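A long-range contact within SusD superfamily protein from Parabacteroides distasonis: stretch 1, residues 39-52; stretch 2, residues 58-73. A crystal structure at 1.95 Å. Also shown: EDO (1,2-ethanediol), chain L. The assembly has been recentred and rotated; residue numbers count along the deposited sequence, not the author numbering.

Stretch 1, residues 39-52: GWGCNTILLLEYMT
Stretch 2 58-73: ENSQSNYKDFQDLLVS

Aromatic side chains often hold neighbouring segments together by presenting faces and edges to several partners at once, and the contact between residues 39-52 and 58-73 of this SusD superfamily protein is a compact example. No clear hydrogen bond crosses between the stretches; the two stretches bury 670 Å², both sides summed, and the contacts described here are largely apolar and aromatic.

The backbones set the frame. In stretch 1, residues 44-47 have helical phi/psi without the regular bonds, and Tyr50 N donates to Leu46 O at 2.9 Å. Stretch 2 carries a helix at about 64-68; Asn63 has positive phi (63/22). The register runs in the same sequence order on both sides: CA of Trp40 lies 5.5 Å from CA of Gln61, CA of Cys42 5.3 Å from CA of Ser62, and CA of selenomethionine Met51 6.1 Å from CA of Phe67.

Tyr50 covers the most surface. With phi/psi of -74/-14, its CA-to-CB bond points toward stretch 2, and chi1 of -80° (m) with chi2 of -12° places the ring against Tyr64 (chi1 176°, t; chi2 53°). Tyr64 turns its edge to the face of Tyr50, the centroids 4.9 Å apart and the planes at 57°; Tyr64 CB also sits over that face, 4.0 Å from the centroid of the Tyr50 ring. At the far end of the side chain, Tyr50 OH lies 3.0 Å from Ser62 OG, while Ser62 OG donates to Asn59 O at 2.5 Å within its own stretch. A water adds a polar link, donating to Tyr50 O at 2.9 Å and hydrogen-bonding Tyr64 OH at 2.8 Å.

Phe67, whose CA-to-CB bond points toward stretch 1, with chi1 -58° (m) and chi2 85°, receives Tyr50 at a different point. Tyr50 CB lies over one face of its ring, 4.1 Å from the Phe67 centroid, so the same methylene that launches one aromatic ring packs on another. The two rings themselves meet obliquely, centroids 5.5 Å apart. Leu47 (chi1 t, chi2 p) brings CD1 to 3.9 Å from Phe67 CE2.

Met51 extends the apolar patch. Its CA-to-CB bond points sideways, but three m torsions (-65°, -65°, -39°) bring its end nearer: Met51 SE lies at the edge of the Phe67 ring, 5.1 Å from the centroid, and 3.7 Å from Phe67 CB. Met51 CE reaches Leu70 CD1 at 3.6 Å. Leu70, at positive phi (53/48), closes the helix in a Schellman motif, with Leu71 N bonded to Asp66 O at 2.8 Å.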

# COMPACT_ATOMS: atom_id res chain seq x y z
N GLY A 39 18.37 -5.53 9.08
CA GLY A 39 17.73 -6.49 9.95
C GLY A 39 17.48 -7.75 9.14
O GLY A 39 17.78 -7.78 7.96
N TRP A 40 16.89 -8.77 9.76
CA TRP A 40 16.62 -10.00 9.05
C TRP A 40 15.16 -10.03 8.73
O TRP A 40 14.32 -9.95 9.63
CB TRP A 40 16.95 -11.23 9.89
CG TRP A 40 17.00 -12.53 9.11
CD1 TRP A 40 17.77 -12.85 8.00
CD2 TRP A 40 16.25 -13.70 9.41
NE1 TRP A 40 17.52 -14.14 7.60
CE2 TRP A 40 16.59 -14.69 8.45
CE3 TRP A 40 15.31 -14.00 10.40
CZ2 TRP A 40 16.01 -15.96 8.47
CZ3 TRP A 40 14.73 -15.24 10.41
CH2 TRP A 40 15.09 -16.22 9.46
N GLY A 41 14.87 -10.16 7.45
CA GLY A 41 13.48 -10.16 7.02
C GLY A 41 12.78 -8.86 7.33
O GLY A 41 11.61 -8.87 7.58
N CYS A 42 13.50 -7.73 7.29
CA CYS A 42 12.90 -6.40 7.53
C CYS A 42 12.64 -5.74 6.17
O CYS A 42 13.47 -5.77 5.27
CB CYS A 42 13.84 -5.51 8.36
SG CYS A 42 14.03 -6.12 10.07
N ASN A 43 11.49 -5.12 6.04
CA ASN A 43 11.05 -4.53 4.77
C ASN A 43 10.11 -3.43 5.14
O ASN A 43 9.38 -3.57 6.12
CB ASN A 43 10.36 -5.60 3.92
CG ASN A 43 9.93 -5.09 2.52
OD1 ASN A 43 9.09 -4.21 2.41
ND2 ASN A 43 10.51 -5.67 1.46
N THR A 44 10.11 -2.36 4.32
CA THR A 44 9.27 -1.20 4.53
C THR A 44 7.77 -1.54 4.66
O THR A 44 7.03 -0.84 5.38
CB THR A 44 9.47 -0.12 3.44
OG1 THR A 44 9.41 -0.77 2.15
CG2 THR A 44 10.79 0.62 3.62
N ILE A 45 7.33 -2.60 3.98
CA ILE A 45 5.91 -2.99 4.05
C ILE A 45 5.44 -3.38 5.44
O ILE A 45 4.24 -3.29 5.73
CB ILE A 45 5.51 -4.13 3.07
CG1 ILE A 45 6.12 -5.49 3.46
CG2 ILE A 45 5.81 -3.73 1.61
CD1 ILE A 45 5.61 -6.64 2.54
N LEU A 46 6.38 -3.77 6.30
CA LEU A 46 6.02 -4.21 7.63
C LEU A 46 5.48 -3.09 8.51
O LEU A 46 4.67 -3.38 9.40
CB LEU A 46 7.19 -4.91 8.34
CG LEU A 46 7.78 -6.17 7.72
CD1 LEU A 46 9.02 -6.59 8.46
CD2 LEU A 46 6.77 -7.34 7.63
N LEU A 47 5.92 -1.85 8.28
CA LEU A 47 5.47 -0.70 9.09
C LEU A 47 3.96 -0.57 9.07
O LEU A 47 3.34 -0.25 10.10
CB LEU A 47 6.08 0.64 8.58
CG LEU A 47 5.75 1.91 9.42
CD1 LEU A 47 6.30 1.82 10.85
CD2 LEU A 47 6.28 3.20 8.74
N LEU A 48 3.38 -0.80 7.90
CA LEU A 48 1.95 -0.65 7.67
C LEU A 48 1.14 -1.89 7.99
O LEU A 48 -0.07 -1.85 7.90
CB LEU A 48 1.70 -0.20 6.24
CG LEU A 48 2.45 1.05 5.74
CD1 LEU A 48 2.12 1.31 4.28
CD2 LEU A 48 2.15 2.28 6.58
N GLU A 49 1.79 -2.99 8.36
CA GLU A 49 1.10 -4.20 8.81
C GLU A 49 1.24 -4.49 10.28
O GLU A 49 0.40 -5.20 10.85
CB GLU A 49 1.59 -5.41 8.01
CG GLU A 49 1.36 -5.27 6.47
CD GLU A 49 -0.11 -5.11 6.09
OE1 GLU A 49 -1.00 -5.68 6.77
OE2 GLU A 49 -0.39 -4.42 5.09
N TYR A 50 2.29 -3.98 10.90
CA TYR A 50 2.55 -4.35 12.31
C TYR A 50 1.64 -3.73 13.34
O TYR A 50 1.59 -4.26 14.46
CB TYR A 50 4.01 -4.15 12.66
CG TYR A 50 4.98 -5.23 12.22
CD1 TYR A 50 4.56 -6.48 11.74
CD2 TYR A 50 6.35 -5.03 12.39
CE1 TYR A 50 5.49 -7.47 11.44
CE2 TYR A 50 7.27 -6.00 12.06
CZ TYR A 50 6.83 -7.21 11.58
OH TYR A 50 7.80 -8.17 11.30
N MSE A 51 0.87 -2.69 13.00
CA MSE A 51 -0.02 -2.11 13.99
C MSE A 51 -1.48 -2.47 13.81
O MSE A 51 -2.28 -2.10 14.66
CB MSE A 51 0.12 -0.59 14.07
CG MSE A 51 1.48 -0.12 14.57
SE MSE A 51 1.83 -0.64 16.41
CE MSE A 51 0.21 -0.46 17.31
N THR A 52 -1.83 -3.23 12.77
CA THR A 52 -3.21 -3.61 12.56
C THR A 52 -3.74 -4.55 13.62
O THR A 52 -4.94 -4.62 13.80
CB THR A 52 -3.47 -4.32 11.20
OG1 THR A 52 -2.83 -5.59 11.20
CG2 THR A 52 -2.99 -3.49 10.02
N GLU A 58 7.45 -14.41 13.32
CA GLU A 58 8.28 -15.48 13.92
C GLU A 58 9.78 -15.03 13.98
O GLU A 58 10.62 -15.78 14.45
CB GLU A 58 8.22 -16.75 13.07
CG GLU A 58 6.90 -17.38 12.97
CD GLU A 58 6.85 -18.56 12.00
OE1 GLU A 58 7.58 -18.61 10.98
OE2 GLU A 58 6.03 -19.46 12.25
N ASN A 59 10.08 -13.83 13.48
CA ASN A 59 11.43 -13.32 13.25
C ASN A 59 11.71 -12.20 14.27
O ASN A 59 11.16 -11.09 14.18
CB ASN A 59 11.49 -12.80 11.81
CG ASN A 59 12.79 -12.00 11.46
OD1 ASN A 59 13.86 -12.14 12.09
ND2 ASN A 59 12.68 -11.17 10.42
N SER A 60 12.58 -12.50 15.22
CA SER A 60 12.98 -11.61 16.33
C SER A 60 13.66 -10.28 15.93
O SER A 60 13.63 -9.29 16.69
CB SER A 60 13.96 -12.40 17.23
OG SER A 60 15.16 -12.73 16.51
N GLN A 61 14.31 -10.29 14.77
CA GLN A 61 15.04 -9.14 14.25
C GLN A 61 14.16 -8.10 13.54
O GLN A 61 14.65 -7.04 13.19
CB GLN A 61 16.11 -9.61 13.25
CG GLN A 61 17.08 -10.61 13.85
CD GLN A 61 17.94 -9.97 14.92
OE1 GLN A 61 18.82 -9.16 14.61
NE2 GLN A 61 17.68 -10.30 16.19
N SER A 62 12.89 -8.44 13.30
CA SER A 62 11.93 -7.56 12.58
C SER A 62 11.39 -6.43 13.44
O SER A 62 10.67 -5.56 12.92
CB SER A 62 10.76 -8.36 12.03
OG SER A 62 10.10 -9.11 13.04
N ASN A 63 11.72 -6.44 14.73
CA ASN A 63 11.25 -5.43 15.68
C ASN A 63 9.73 -5.46 15.81
O ASN A 63 9.15 -4.48 16.28
CB ASN A 63 11.77 -4.01 15.31
CG ASN A 63 11.55 -2.95 16.42
OD1 ASN A 63 11.53 -3.30 17.61
ND2 ASN A 63 11.39 -1.66 16.03
N TYR A 64 9.07 -6.59 15.46
CA TYR A 64 7.63 -6.68 15.71
C TYR A 64 7.35 -6.37 17.17
O TYR A 64 6.34 -5.72 17.45
CB TYR A 64 6.99 -8.04 15.34
CG TYR A 64 5.51 -8.10 15.73
CD1 TYR A 64 4.62 -7.12 15.29
CD2 TYR A 64 5.02 -9.09 16.57
CE1 TYR A 64 3.27 -7.15 15.66
CE2 TYR A 64 3.68 -9.14 16.92
CZ TYR A 64 2.82 -8.16 16.48
OH TYR A 64 1.50 -8.19 16.86
N LYS A 65 8.24 -6.80 18.08
CA LYS A 65 8.06 -6.58 19.53
C LYS A 65 7.66 -5.17 19.94
O LYS A 65 6.74 -5.02 20.74
CB LYS A 65 9.30 -7.00 20.35
N ASP A 66 8.37 -4.14 19.45
CA ASP A 66 8.01 -2.72 19.75
C ASP A 66 6.51 -2.45 19.44
O ASP A 66 5.80 -1.79 20.20
CB ASP A 66 8.82 -1.74 18.89
CG ASP A 66 10.18 -1.39 19.46
OD1 ASP A 66 10.69 -2.06 20.37
OD2 ASP A 66 10.76 -0.42 18.90
N PHE A 67 6.06 -2.95 18.29
CA PHE A 67 4.71 -2.73 17.79
C PHE A 67 3.71 -3.53 18.63
O PHE A 67 2.71 -2.99 19.07
CB PHE A 67 4.61 -3.08 16.30
CG PHE A 67 5.58 -2.29 15.43
CD1 PHE A 67 6.87 -2.73 15.27
CD2 PHE A 67 5.21 -1.09 14.85
CE1 PHE A 67 7.80 -2.03 14.52
CE2 PHE A 67 6.14 -0.35 14.10
CZ PHE A 67 7.44 -0.85 13.92
N GLN A 68 4.00 -4.81 18.87
CA GLN A 68 3.16 -5.63 19.79
C GLN A 68 3.01 -5.06 21.20
O GLN A 68 1.95 -5.16 21.82
CB GLN A 68 3.68 -7.07 19.91
CG GLN A 68 2.68 -8.03 20.52
CD GLN A 68 3.13 -9.47 20.42
OE1 GLN A 68 4.26 -9.79 20.76
NE2 GLN A 68 2.25 -10.35 19.94
N ASP A 69 4.09 -4.49 21.72
CA ASP A 69 4.12 -4.00 23.08
C ASP A 69 3.60 -2.58 23.24
O ASP A 69 3.55 -2.07 24.37
CB ASP A 69 5.54 -4.10 23.65
CG ASP A 69 5.99 -5.54 23.86
OD1 ASP A 69 5.13 -6.45 23.86
OD2 ASP A 69 7.20 -5.75 24.03
N LEU A 70 3.24 -1.94 22.14
CA LEU A 70 2.92 -0.51 22.15
C LEU A 70 4.08 0.29 22.78
O LEU A 70 3.87 1.12 23.67
CB LEU A 70 1.58 -0.26 22.83
CG LEU A 70 0.40 0.04 21.90
CD1 LEU A 70 0.18 -1.00 20.85
CD2 LEU A 70 -0.86 0.22 22.77
N LEU A 71 5.29 -0.00 22.32
CA LEU A 71 6.51 0.70 22.71
C LEU A 71 7.28 1.25 21.51
O LEU A 71 8.47 1.48 21.60
CB LEU A 71 7.44 -0.23 23.49
CG LEU A 71 6.90 -0.81 24.79
CD1 LEU A 71 8.01 -1.65 25.43
CD2 LEU A 71 6.43 0.32 25.70
N VAL A 72 6.60 1.43 20.40
CA VAL A 72 7.15 2.11 19.24
C VAL A 72 7.72 3.48 19.69
O VAL A 72 7.11 4.19 20.53
CB VAL A 72 6.08 2.22 18.14
CG1 VAL A 72 6.54 3.13 16.97
CG2 VAL A 72 5.76 0.82 17.59
N SER A 73 8.91 3.79 19.18
CA SER A 73 9.65 5.00 19.58
C SER A 73 10.31 5.62 18.36
O SER A 73 10.24 5.07 17.24
CB SER A 73 10.73 4.65 20.62
OG SER A 73 11.86 4.03 20.02
C1 EDO L . 4.51 4.95 22.33
O1 EDO L . 4.76 3.72 21.65
C2 EDO L . 4.61 4.71 23.82
O2 EDO L . 3.48 3.92 24.17
O HOH W 1 0.22 -5.72 16.59